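Local coordinates for putative GH105 family protein (Salmonella enterica subsp. enterica serovar Paratyphi A, PDB 3QWT) that probably hydrolyses unsaturated uronyl-containing oligosaccharides, as glycoside hydrolases of family GH105 do, although its own substrate is not established, at residues 73-77 with 114-118; 238-243 with 299-304; 275-281 with 320-324. One frame throughout, in Å; residues are numbered along the deposited sequence.

Contact 1. Residues 73-77 with 114-118; sequences LYGMY and PFLTL
The phenol ring of Tyr74 takes a methyl of Leu116 squarely on one face, and at its edge, near the ring plane, lies Thr117 OG1. The two helices involved, 67-83 and 114-125, belong to the alpha/alpha toroid of this putative GH105 protein. Within the segments their N-to-C directions differ by 29° and their axes approach to 9.1 Å, so this is a nearly parallel pair whose connection runs through helix 86-102.

The face contact is a CH-pi interaction. Leu116 CD2 lies 3.5 Å from the centroid of the Tyr74 ring and only 10° off its normal, which is why it is almost equally far from all six ring carbons. A chi1 of -168° places the ring opposite the backbone N of Tyr74 and alongside Leu116; the hydroxyl beyond is hydrogen-bonded to Asp243. The other tyrosine, Tyr77, meets the opposing helix through its CB, 4.0 Å from Thr117 CG2, while that methyl stands obliquely to its ring. Tyr77 also meets the ring of Tyr120, one helical turn past Leu116.

Thr117 loses more surface to the other segment than any other residue here. Its CG2, anti to the backbone N, faces Tyr77, whereas OG1 is directed at the turn of Leu73 and Tyr74. OG1 comes within 3.3 Å of Tyr74 N, but the angle is too poor for a hydrogen bond; the approach is one of packing. Leu73 passes the threonine, its CB 3.6 Å from Thr117 OG1, and also touches Trp95 and Phe96 of helix 86-102. Its CD1 methyl ends 3.8 Å from Pro114 CB.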
ATOM      1  N   LEU A  73      25.526 -20.094  25.126  1.00 34.28           N
ATOM      2  CA  LEU A  73      25.534 -18.694  24.711  1.00 39.69           C
ATOM      3  C   LEU A  73      24.123 -18.080  24.758  1.00 36.28           C
ATOM      4  O   LEU A  73      23.956 -16.901  25.062  1.00 34.62           O
ATOM      5  CB  LEU A  73      26.151 -18.537  23.307  1.00 37.25           C
ATOM      6  CG  LEU A  73      27.634 -18.941  23.139  1.00 38.75           C
ATOM      7  CD1 LEU A  73      27.935 -19.365  21.698  1.00 32.66           C
ATOM      8  CD2 LEU A  73      28.597 -17.827  23.582  1.00 30.32           C
ATOM      9  N   TYR A  74      23.110 -18.875  24.448  1.00 30.58           N
ATOM     10  CA  TYR A  74      21.749 -18.342  24.374  1.00 35.39           C
ATOM     11  C   TYR A  74      21.240 -17.987  25.774  1.00 36.27           C
ATOM     12  O   TYR A  74      20.672 -16.915  25.998  1.00 33.06           O
ATOM     13  CB  TYR A  74      20.840 -19.358  23.694  1.00 36.56           C
ATOM     14  CG  TYR A  74      19.485 -18.852  23.292  1.00 38.56           C
ATOM     15  CD1 TYR A  74      19.343 -17.652  22.614  1.00 38.44           C
ATOM     16  CD2 TYR A  74      18.344 -19.601  23.556  1.00 41.28           C
ATOM     17  CE1 TYR A  74      18.100 -17.197  22.229  1.00 41.97           C
ATOM     18  CE2 TYR A  74      17.101 -19.161  23.174  1.00 45.64           C
ATOM     19  CZ  TYR A  74      16.981 -17.953  22.506  1.00 46.73           C
ATOM     20  OH  TYR A  74      15.739 -17.506  22.118  1.00 41.36           O
ATOM     21  N   GLY A  75      21.470 -18.887  26.726  1.00 40.37           N
ATOM     22  CA  GLY A  75      21.113 -18.623  28.106  1.00 36.45           C
ATOM     23  C   GLY A  75      21.781 -17.355  28.609  1.00 35.34           C
ATOM     24  O   GLY A  75      21.136 -16.496  29.202  1.00 34.21           O
HETATM   25  N   MSE A  76      23.081 -17.236  28.368  1.00 43.29           N
HETATM   26  CA  MSE A  76      23.808 -16.008  28.684  1.00 43.02           C
HETATM   27  C   MSE A  76      23.187 -14.803  27.990  1.00 41.94           C
HETATM   28  O   MSE A  76      22.995 -13.748  28.611  1.00 38.51           O
HETATM   29  CB  MSE A  76      25.272 -16.127  28.260  1.00 41.11           C
HETATM   30  CG  MSE A  76      26.091 -17.076  29.113  1.00 49.56           C
HETATM   31 SE   MSE A  76      27.977 -17.091  28.557  0.84 65.49          SE
HETATM   32  CE  MSE A  76      28.605 -18.519  29.728  1.00 68.61           C
ATOM     33  N   TYR A  77      22.878 -14.951  26.702  1.00 39.54           N
ATOM     34  CA  TYR A  77      22.353 -13.818  25.949  1.00 39.33           C
ATOM     35  C   TYR A  77      21.087 -13.319  26.623  1.00 36.60           C
ATOM     36  O   TYR A  77      20.926 -12.126  26.850  1.00 37.00           O
ATOM     37  CB  TYR A  77      22.076 -14.140  24.474  1.00 37.46           C
ATOM     38  CG  TYR A  77      21.533 -12.919  23.781  1.00 36.49           C
ATOM     39  CD1 TYR A  77      22.371 -11.851  23.490  1.00 37.99           C
ATOM     40  CD2 TYR A  77      20.177 -12.794  23.490  1.00 34.48           C
ATOM     41  CE1 TYR A  77      21.882 -10.696  22.897  1.00 42.86           C
ATOM     42  CE2 TYR A  77      19.676 -11.631  22.896  1.00 35.40           C
ATOM     43  CZ  TYR A  77      20.542 -10.592  22.604  1.00 41.09           C
ATOM     44  OH  TYR A  77      20.082  -9.438  22.019  1.00 47.08           O
ATOM     45  N   PRO A 114      25.201 -22.051  17.876  1.00 22.53           N
ATOM     46  CA  PRO A 114      25.717 -20.740  18.294  1.00 26.69           C
ATOM     47  C   PRO A 114      25.297 -19.557  17.395  1.00 28.13           C
ATOM     48  O   PRO A 114      25.395 -18.408  17.814  1.00 24.17           O
ATOM     49  CB  PRO A 114      27.239 -20.934  18.263  1.00 27.88           C
ATOM     50  CG  PRO A 114      27.411 -22.418  18.564  1.00 27.32           C
ATOM     51  CD  PRO A 114      26.254 -23.090  17.859  1.00 23.98           C
ATOM     52  N   PHE A 115      24.833 -19.815  16.186  1.00 27.92           N
ATOM     53  CA  PHE A 115      24.538 -18.685  15.305  1.00 33.42           C
ATOM     54  C   PHE A 115      23.258 -17.938  15.663  1.00 34.32           C
ATOM     55  O   PHE A 115      23.085 -16.768  15.300  1.00 28.94           O
ATOM     56  CB  PHE A 115      24.651 -19.080  13.839  1.00 37.74           C
ATOM     57  CG  PHE A 115      26.050 -19.447  13.457  1.00 40.79           C
ATOM     58  CD1 PHE A 115      27.004 -18.458  13.276  1.00 43.01           C
ATOM     59  CD2 PHE A 115      26.434 -20.779  13.365  1.00 40.46           C
ATOM     60  CE1 PHE A 115      28.307 -18.790  12.960  1.00 47.93           C
ATOM     61  CE2 PHE A 115      27.734 -21.119  13.046  1.00 45.78           C
ATOM     62  CZ  PHE A 115      28.675 -20.125  12.842  1.00 46.94           C
ATOM     63  N   LEU A 116      22.398 -18.611  16.428  1.00 32.85           N
ATOM     64  CA  LEU A 116      21.284 -17.958  17.082  1.00 30.82           C
ATOM     65  C   LEU A 116      21.769 -16.746  17.894  1.00 30.99           C
ATOM     66  O   LEU A 116      21.254 -15.641  17.744  1.00 29.88           O
ATOM     67  CB  LEU A 116      20.539 -18.957  17.979  1.00 27.31           C
ATOM     68  CG  LEU A 116      19.423 -18.377  18.854  1.00 30.89           C
ATOM     69  CD1 LEU A 116      18.457 -17.535  18.046  1.00 28.54           C
ATOM     70  CD2 LEU A 116      18.662 -19.500  19.568  1.00 34.15           C
ATOM     71  N   THR A 117      22.769 -16.950  18.746  1.00 25.73           N
ATOM     72  CA  THR A 117      23.248 -15.858  19.594  1.00 25.21           C
ATOM     73  C   THR A 117      24.018 -14.812  18.794  1.00 33.26           C
ATOM     74  O   THR A 117      23.909 -13.604  19.043  1.00 32.07           O
ATOM     75  CB  THR A 117      24.087 -16.393  20.752  1.00 27.03           C
ATOM     76  OG1 THR A 117      23.279 -17.277  21.538  1.00 33.58           O
ATOM     77  CG2 THR A 117      24.601 -15.263  21.634  1.00 29.65           C
ATOM     78  N   LEU A 118      24.786 -15.278  17.817  1.00 26.87           N
ATOM     79  CA  LEU A 118      25.521 -14.374  16.959  1.00 34.20           C
ATOM     80  C   LEU A 118      24.548 -13.458  16.216  1.00 36.27           C
ATOM     81  O   LEU A 118      24.814 -12.257  16.024  1.00 29.43           O
ATOM     82  CB  LEU A 118      26.369 -15.152  15.958  1.00 22.88           C
ATOM     83  CG  LEU A 118      27.364 -14.254  15.225  1.00 24.83           C
ATOM     84  CD1 LEU A 118      28.409 -13.626  16.179  1.00 26.97           C
ATOM     85  CD2 LEU A 118      28.023 -15.008  14.072  1.00 18.35           C
TER

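Contact 2. Residues 238-243 with 299-304; sequences TIVIPD and GFAYGI
Two helices of the alpha/alpha toroid, 231-248 and 294-309, come close here at a pair of glycines; the contact's centre lies about 7 Å from the centre of the chain. Their local axes are 8.0 Å apart and inclined by 26°, a close and nearly parallel arrangement.

Gly303 lies against the backbone of the facing helix: its CA is 3.1 Å from Thr238 O in a CA-H...O contact with an angle of 132° at the hydrogen. Gly299, one turn earlier, gives its CA to the CD1 methyl of Ile239 at 3.6 Å. Having no side chains, the two glycines meet that carbonyl and that methyl directly through their CA atoms.

Thr238 sits over the seam with its hydroxyl at the edge of the Phe300 ring, OG1 being 3.2 Å from Phe300 CD1. That hydroxyl is hydrogen-bonded to Gln267 and to the carbonyl of Asn234, so the ring edge is a neighbour and not its polar partner. Phe300 in turn meets Trp281 edge-to-face.

At the other end a buried polar cluster forms. With CG anti to the backbone N, Tyr302 extends across to helix 231-248, passing Ile239 CG1. Lys306 reaches both Asp243 OD1, in a salt bridge, and Tyr302 OH, while Asp243 OD2 is hydrogen-bonded to Tyr74. The Tyr302 ring and the carboxylate planes stand 89° apart, and Tyr302 OH donates to the syn lone pair of Asp243 OD1 at 2.8 Å.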
ATOM      1  N   THR A 238       9.374 -27.020  24.562  1.00 27.98           N
ATOM      2  CA  THR A 238       8.793 -26.076  25.487  1.00 32.90           C
ATOM      3  C   THR A 238       9.560 -24.764  25.427  1.00 37.02           C
ATOM      4  O   THR A 238       9.023 -23.709  25.754  1.00 34.09           O
ATOM      5  CB  THR A 238       8.858 -26.596  26.908  1.00 37.52           C
ATOM      6  OG1 THR A 238       8.787 -28.024  26.884  1.00 49.44           O
ATOM      7  CG2 THR A 238       7.713 -26.040  27.699  1.00 34.22           C
ATOM      8  N   ILE A 239      10.829 -24.848  25.037  1.00 38.17           N
ATOM      9  CA  ILE A 239      11.671 -23.664  24.885  1.00 36.63           C
ATOM     10  C   ILE A 239      11.437 -22.983  23.544  1.00 37.55           C
ATOM     11  O   ILE A 239      11.253 -21.767  23.484  1.00 36.00           O
ATOM     12  CB  ILE A 239      13.150 -24.034  24.960  1.00 33.82           C
ATOM     13  CG1 ILE A 239      13.537 -24.379  26.406  1.00 31.78           C
ATOM     14  CG2 ILE A 239      13.988 -22.897  24.402  1.00 30.62           C
ATOM     15  CD1 ILE A 239      14.924 -24.989  26.572  1.00 31.55           C
ATOM     16  N   VAL A 240      11.431 -23.783  22.476  1.00 30.35           N
ATOM     17  CA  VAL A 240      11.444 -23.254  21.119  1.00 31.44           C
ATOM     18  C   VAL A 240      10.100 -22.680  20.682  1.00 35.47           C
ATOM     19  O   VAL A 240      10.029 -21.599  20.094  1.00 29.47           O
ATOM     20  CB  VAL A 240      11.876 -24.326  20.108  1.00 33.20           C
ATOM     21  CG1 VAL A 240      11.582 -23.866  18.714  1.00 35.98           C
ATOM     22  CG2 VAL A 240      13.340 -24.611  20.239  1.00 30.75           C
ATOM     23  N   ILE A 241       9.025 -23.397  20.954  1.00 34.29           N
ATOM     24  CA  ILE A 241       7.729 -22.918  20.500  1.00 35.63           C
ATOM     25  C   ILE A 241       7.465 -21.470  20.952  1.00 35.66           C
ATOM     26  O   ILE A 241       7.021 -20.636  20.160  1.00 37.84           O
ATOM     27  CB  ILE A 241       6.591 -23.855  20.922  1.00 29.71           C
ATOM     28  CG1 ILE A 241       6.734 -25.187  20.176  1.00 35.09           C
ATOM     29  CG2 ILE A 241       5.229 -23.220  20.620  1.00 25.67           C
ATOM     30  CD1 ILE A 241       5.719 -26.243  20.569  1.00 35.24           C
ATOM     31  N   PRO A 242       7.743 -21.166  22.220  1.00 29.49           N
ATOM     32  CA  PRO A 242       7.452 -19.808  22.671  1.00 30.25           C
ATOM     33  C   PRO A 242       8.400 -18.819  22.028  1.00 29.34           C
ATOM     34  O   PRO A 242       7.974 -17.725  21.653  1.00 23.04           O
ATOM     35  CB  PRO A 242       7.698 -19.884  24.183  1.00 29.30           C
ATOM     36  CG  PRO A 242       7.460 -21.306  24.513  1.00 29.98           C
ATOM     37  CD  PRO A 242       8.020 -22.068  23.348  1.00 32.96           C
ATOM     38  N   ASP A 243       9.667 -19.197  21.883  1.00 27.75           N
ATOM     39  CA  ASP A 243      10.618 -18.280  21.261  1.00 31.47           C
ATOM     40  C   ASP A 243      10.324 -18.094  19.784  1.00 31.75           C
ATOM     41  O   ASP A 243      10.424 -16.990  19.252  1.00 28.31           O
ATOM     42  CB  ASP A 243      12.055 -18.740  21.501  1.00 36.63           C
ATOM     43  CG  ASP A 243      12.522 -18.450  22.923  1.00 36.80           C
ATOM     44  OD1 ASP A 243      11.685 -18.084  23.780  1.00 36.69           O
ATOM     45  OD2 ASP A 243      13.719 -18.588  23.182  1.00 37.06           O
ATOM     46  N   GLY A 299      14.460 -26.308  31.218  1.00 36.78           N
ATOM     47  CA  GLY A 299      13.913 -25.837  29.955  1.00 35.30           C
ATOM     48  C   GLY A 299      12.411 -25.745  30.101  1.00 39.30           C
ATOM     49  O   GLY A 299      11.782 -24.779  29.666  1.00 37.80           O
ATOM     50  N   PHE A 300      11.846 -26.762  30.745  1.00 39.14           N
ATOM     51  CA  PHE A 300      10.425 -26.816  31.013  1.00 39.11           C
ATOM     52  C   PHE A 300       9.994 -25.594  31.808  1.00 37.62           C
ATOM     53  O   PHE A 300       9.041 -24.914  31.450  1.00 38.08           O
ATOM     54  CB  PHE A 300      10.107 -28.085  31.783  1.00 41.86           C
ATOM     55  CG  PHE A 300      10.167 -29.326  30.948  1.00 43.19           C
ATOM     56  CD1 PHE A 300       9.887 -29.277  29.591  1.00 39.42           C
ATOM     57  CD2 PHE A 300      10.493 -30.548  31.521  1.00 43.05           C
ATOM     58  CE1 PHE A 300       9.926 -30.428  28.820  1.00 38.45           C
ATOM     59  CE2 PHE A 300      10.533 -31.703  30.755  1.00 39.06           C
ATOM     60  CZ  PHE A 300      10.255 -31.643  29.404  1.00 42.80           C
ATOM     61  N   ALA A 301      10.722 -25.307  32.877  1.00 40.16           N
ATOM     62  CA  ALA A 301      10.420 -24.148  33.696  1.00 40.28           C
ATOM     63  C   ALA A 301      10.380 -22.914  32.815  1.00 39.04           C
ATOM     64  O   ALA A 301       9.419 -22.148  32.845  1.00 41.11           O
ATOM     65  CB  ALA A 301      11.461 -23.984  34.793  1.00 42.30           C
ATOM     66  N   TYR A 302      11.424 -22.729  32.013  1.00 40.12           N
ATOM     67  CA  TYR A 302      11.493 -21.564  31.148  1.00 36.49           C
ATOM     68  C   TYR A 302      10.248 -21.422  30.278  1.00 38.27           C
ATOM     69  O   TYR A 302       9.559 -20.400  30.321  1.00 32.44           O
ATOM     70  CB  TYR A 302      12.731 -21.612  30.266  1.00 41.77           C
ATOM     71  CG  TYR A 302      12.734 -20.517  29.218  1.00 47.80           C
ATOM     72  CD1 TYR A 302      13.084 -19.215  29.549  1.00 50.52           C
ATOM     73  CD2 TYR A 302      12.372 -20.784  27.904  1.00 46.01           C
ATOM     74  CE1 TYR A 302      13.079 -18.212  28.596  1.00 51.37           C
ATOM     75  CE2 TYR A 302      12.365 -19.793  26.947  1.00 44.50           C
ATOM     76  CZ  TYR A 302      12.719 -18.506  27.294  1.00 47.98           C
ATOM     77  OH  TYR A 302      12.718 -17.509  26.337  1.00 44.81           O
ATOM     78  N   GLY A 303       9.961 -22.457  29.498  1.00 42.84           N
ATOM     79  CA  GLY A 303       8.872 -22.407  28.535  1.00 39.17           C
ATOM     80  C   GLY A 303       7.529 -22.180  29.185  1.00 42.47           C
ATOM     81  O   GLY A 303       6.730 -21.353  28.730  1.00 46.36           O
ATOM     82  N   ILE A 304       7.270 -22.923  30.255  1.00 39.72           N
ATOM     83  CA  ILE A 304       6.010 -22.794  30.960  1.00 34.30           C
ATOM     84  C   ILE A 304       5.860 -21.383  31.511  1.00 32.11           C
ATOM     85  O   ILE A 304       4.801 -20.777  31.403  1.00 34.41           O
ATOM     86  CB  ILE A 304       5.882 -23.841  32.064  1.00 31.36           C
ATOM     87  CG1 ILE A 304       5.884 -25.237  31.439  1.00 34.78           C
ATOM     88  CG2 ILE A 304       4.605 -23.613  32.872  1.00 32.56           C
ATOM     89  CD1 ILE A 304       5.863 -26.388  32.451  1.00 41.21           C
TER

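Contact 3. Residues 275-281 with 320-324; sequences QDESGLW and VAEKA
Gln275 and Val320 join a loop to a helix at the periphery of the alpha/alpha toroid: a type I beta turn, Asp276 to Gly279, is held against the flank of helix 318-330.

Hydrogen bonding across the contact runs through the carboxamide of Gln275. Its chain is extended, with CG anti to the backbone N (chi1 -167°), and this brings NE2 to the helix. NE2 donates to Val320 O at 3.2 Å, nearly straight at 166°. The same carbonyl accepts the helical bond from Ala324 N, so the glutamine adds a second donor to a main-chain oxygen already used. NE2 also donates to Gly279 O, at 2.9 Å, approaching from above the carbonyl plane. Both acceptors lie near the amide plane, which fixes the carboxamide's rotation and links Gly279 O and Val320 O through one nitrogen.

Bonds made by the loop itself keep its shape. Gly279 N closes the turn onto Asp276 O, while Asp276 OD2 takes Ser278 N in an Asx turn and Ser278 OG on its anti lone pair. Asp276 N is bonded to Leu280 O across the base, and Trp281 NE1 to Leu271 O at the end of the preceding helix. Within the loop, Gln275 CG lies over the rim of one face of the Trp281 indole.

Backbone packing is close at Gly279, whose carbonyl oxygen is 3.1 Å from Ala324 CA in a CA-H...O contact. This glycine has a positive phi (85°), and its CA approaches Lys323 O at 3.9 Å.

Apolar contacts complete the interface. The indole turns its edge to the helix, with Trp281 CH2 3.8 Å from Val320 CG1 and Trp281 CZ3 3.6 Å from Ala324 CB.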
ATOM      1  N   GLN A 275       4.901 -34.146  36.528  1.00 45.93           N
ATOM      2  CA  GLN A 275       5.890 -33.520  37.390  1.00 45.95           C
ATOM      3  C   GLN A 275       5.975 -34.272  38.700  1.00 50.96           C
ATOM      4  O   GLN A 275       4.956 -34.577  39.324  1.00 56.27           O
ATOM      5  CB  GLN A 275       5.542 -32.053  37.641  1.00 44.45           C
ATOM      6  CG  GLN A 275       6.659 -31.230  38.272  1.00 42.46           C
ATOM      7  CD  GLN A 275       6.272 -29.771  38.397  1.00 45.47           C
ATOM      8  OE1 GLN A 275       5.085 -29.447  38.474  1.00 44.52           O
ATOM      9  NE2 GLN A 275       7.269 -28.875  38.399  1.00 39.25           N
ATOM     10  N   ASP A 276       7.199 -34.578  39.104  1.00 51.70           N
ATOM     11  CA  ASP A 276       7.445 -35.255  40.369  1.00 51.14           C
ATOM     12  C   ASP A 276       7.341 -34.275  41.522  1.00 48.74           C
ATOM     13  O   ASP A 276       7.684 -33.109  41.379  1.00 48.60           O
ATOM     14  CB  ASP A 276       8.829 -35.897  40.366  1.00 52.60           C
ATOM     15  CG  ASP A 276       9.206 -36.476  41.720  1.00 59.42           C
ATOM     16  OD1 ASP A 276       8.672 -37.553  42.072  1.00 64.90           O
ATOM     17  OD2 ASP A 276      10.027 -35.849  42.429  1.00 53.13           O
ATOM     18  N   GLU A 277       6.860 -34.756  42.662  1.00 52.46           N
ATOM     19  CA  GLU A 277       6.764 -33.953  43.880  1.00 58.35           C
ATOM     20  C   GLU A 277       7.867 -32.895  44.072  1.00 54.10           C
ATOM     21  O   GLU A 277       7.620 -31.831  44.632  1.00 54.69           O
ATOM     22  CB  GLU A 277       6.720 -34.884  45.097  1.00 63.07           C
ATOM     23  CG  GLU A 277       6.811 -34.181  46.430  1.00 70.50           C
ATOM     24  CD  GLU A 277       6.653 -35.141  47.597  1.00 84.53           C
ATOM     25  OE1 GLU A 277       5.536 -35.684  47.781  1.00 87.24           O
ATOM     26  OE2 GLU A 277       7.648 -35.353  48.325  1.00 87.06           O
ATOM     27  N   SER A 278       9.079 -33.190  43.612  1.00 52.49           N
ATOM     28  CA  SER A 278      10.222 -32.287  43.790  1.00 52.63           C
ATOM     29  C   SER A 278      10.208 -31.055  42.886  1.00 54.01           C
ATOM     30  O   SER A 278      11.071 -30.180  43.001  1.00 51.59           O
ATOM     31  CB  SER A 278      11.513 -33.048  43.540  1.00 48.78           C
ATOM     32  OG  SER A 278      11.489 -33.596  42.237  1.00 49.11           O
ATOM     33  N   GLY A 279       9.232 -30.989  41.985  1.00 51.95           N
ATOM     34  CA  GLY A 279       9.168 -29.919  41.011  1.00 46.71           C
ATOM     35  C   GLY A 279      10.016 -30.239  39.797  1.00 45.77           C
ATOM     36  O   GLY A 279      10.036 -29.483  38.825  1.00 42.05           O
ATOM     37  N   LEU A 280      10.719 -31.367  39.860  1.00 43.63           N
ATOM     38  CA  LEU A 280      11.525 -31.844  38.746  1.00 46.55           C
ATOM     39  C   LEU A 280      10.765 -32.874  37.919  1.00 51.05           C
ATOM     40  O   LEU A 280       9.711 -33.348  38.334  1.00 54.37           O
ATOM     41  CB  LEU A 280      12.837 -32.440  39.245  1.00 48.82           C
ATOM     42  CG  LEU A 280      14.028 -31.470  39.248  1.00 52.71           C
ATOM     43  CD1 LEU A 280      13.919 -30.406  40.346  1.00 49.35           C
ATOM     44  CD2 LEU A 280      15.320 -32.245  39.380  1.00 55.22           C
ATOM     45  N   TRP A 281      11.304 -33.207  36.748  1.00 45.85           N
ATOM     46  CA  TRP A 281      10.696 -34.210  35.876  1.00 46.93           C
ATOM     47  C   TRP A 281      11.626 -35.383  35.651  1.00 43.36           C
ATOM     48  O   TRP A 281      12.843 -35.200  35.606  1.00 39.91           O
ATOM     49  CB  TRP A 281      10.360 -33.612  34.508  1.00 39.61           C
ATOM     50  CG  TRP A 281       9.102 -32.874  34.466  1.00 43.62           C
ATOM     51  CD1 TRP A 281       7.871 -33.356  34.112  1.00 44.40           C
ATOM     52  CD2 TRP A 281       8.924 -31.494  34.772  1.00 47.18           C
ATOM     53  NE1 TRP A 281       6.937 -32.353  34.173  1.00 38.69           N
ATOM     54  CE2 TRP A 281       7.556 -31.198  34.576  1.00 45.04           C
ATOM     55  CE3 TRP A 281       9.790 -30.474  35.186  1.00 44.96           C
ATOM     56  CZ2 TRP A 281       7.034 -29.921  34.782  1.00 44.23           C
ATOM     57  CZ3 TRP A 281       9.271 -29.210  35.392  1.00 47.53           C
ATOM     58  CH2 TRP A 281       7.904 -28.943  35.192  1.00 46.46           C
ATOM     59  N   VAL A 320       2.984 -24.932  38.398  1.00 49.00           N
ATOM     60  CA  VAL A 320       3.930 -25.902  37.867  1.00 51.66           C
ATOM     61  C   VAL A 320       5.326 -25.293  37.709  1.00 46.82           C
ATOM     62  O   VAL A 320       6.333 -25.848  38.181  1.00 38.89           O
ATOM     63  CB  VAL A 320       3.481 -26.415  36.516  1.00 48.31           C
ATOM     64  CG1 VAL A 320       4.623 -27.170  35.856  1.00 41.18           C
ATOM     65  CG2 VAL A 320       2.254 -27.292  36.690  1.00 43.74           C
ATOM     66  N   ALA A 321       5.372 -24.145  37.043  1.00 47.62           N
ATOM     67  CA  ALA A 321       6.620 -23.411  36.856  1.00 47.00           C
ATOM     68  C   ALA A 321       7.273 -23.104  38.204  1.00 51.01           C
ATOM     69  O   ALA A 321       8.453 -23.391  38.413  1.00 51.42           O
ATOM     70  CB  ALA A 321       6.367 -22.137  36.085  1.00 37.23           C
ATOM     71  N   GLU A 322       6.489 -22.524  39.109  1.00 48.61           N
ATOM     72  CA  GLU A 322       6.952 -22.149  40.446  1.00 53.41           C
ATOM     73  C   GLU A 322       7.578 -23.310  41.212  1.00 52.27           C
ATOM     74  O   GLU A 322       8.621 -23.145  41.851  1.00 55.87           O
ATOM     75  CB  GLU A 322       5.797 -21.555  41.255  1.00 55.65           C
ATOM     76  CG  GLU A 322       6.126 -21.283  42.708  1.00 66.22           C
ATOM     77  CD  GLU A 322       7.057 -20.100  42.893  1.00 70.92           C
ATOM     78  OE1 GLU A 322       7.180 -19.291  41.941  1.00 61.33           O
ATOM     79  OE2 GLU A 322       7.658 -19.984  43.993  1.00 74.03           O
ATOM     80  N   LYS A 323       6.945 -24.477  41.159  1.00 51.08           N
ATOM     81  CA  LYS A 323       7.526 -25.663  41.780  1.00 52.41           C
ATOM     82  C   LYS A 323       8.860 -26.003  41.121  1.00 54.83           C
ATOM     83  O   LYS A 323       9.862 -26.188  41.805  1.00 54.16           O
ATOM     84  CB  LYS A 323       6.580 -26.856  41.701  1.00 52.24           C
ATOM     85  CG  LYS A 323       5.243 -26.593  42.347  1.00 59.39           C
ATOM     86  CD  LYS A 323       4.406 -27.853  42.442  1.00 67.34           C
ATOM     87  CE  LYS A 323       3.042 -27.535  43.051  1.00 75.08           C
ATOM     88  NZ  LYS A 323       2.144 -28.721  43.056  1.00 80.18           N
ATOM     89  N   ALA A 324       8.876 -26.080  39.791  1.00 46.90           N
ATOM     90  CA  ALA A 324      10.110 -26.418  39.090  1.00 44.75           C
ATOM     91  C   ALA A 324      11.234 -25.447  39.435  1.00 37.85           C
ATOM     92  O   ALA A 324      12.380 -25.848  39.582  1.00 39.78           O
ATOM     93  CB  ALA A 324       9.887 -26.471  37.576  1.00 49.14           C
TER

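From the N terminus, contact 1 comes first: helix 67-83 pairs with helix 114-125, closing a 36-residue excursion that includes helix 86-102. It is complete before the chain reaches helix 231-248, where contact 2 opens. Contact 3 begins at 275-281, inside the loop of contact 2, and ends at 320-324, beyond it, so these two cross. Consecutive helices 294-309 and 318-330 link them through Ile304 on Val320 and Ala301 on Ala324, with Phe300 on Trp281 adding a loop contact. Contacts 1 and 2 touch through a probable Tyr74-Asp243 hydrogen bond, whereas contacts 1 and 3 lie on opposite sides of the chain's centre.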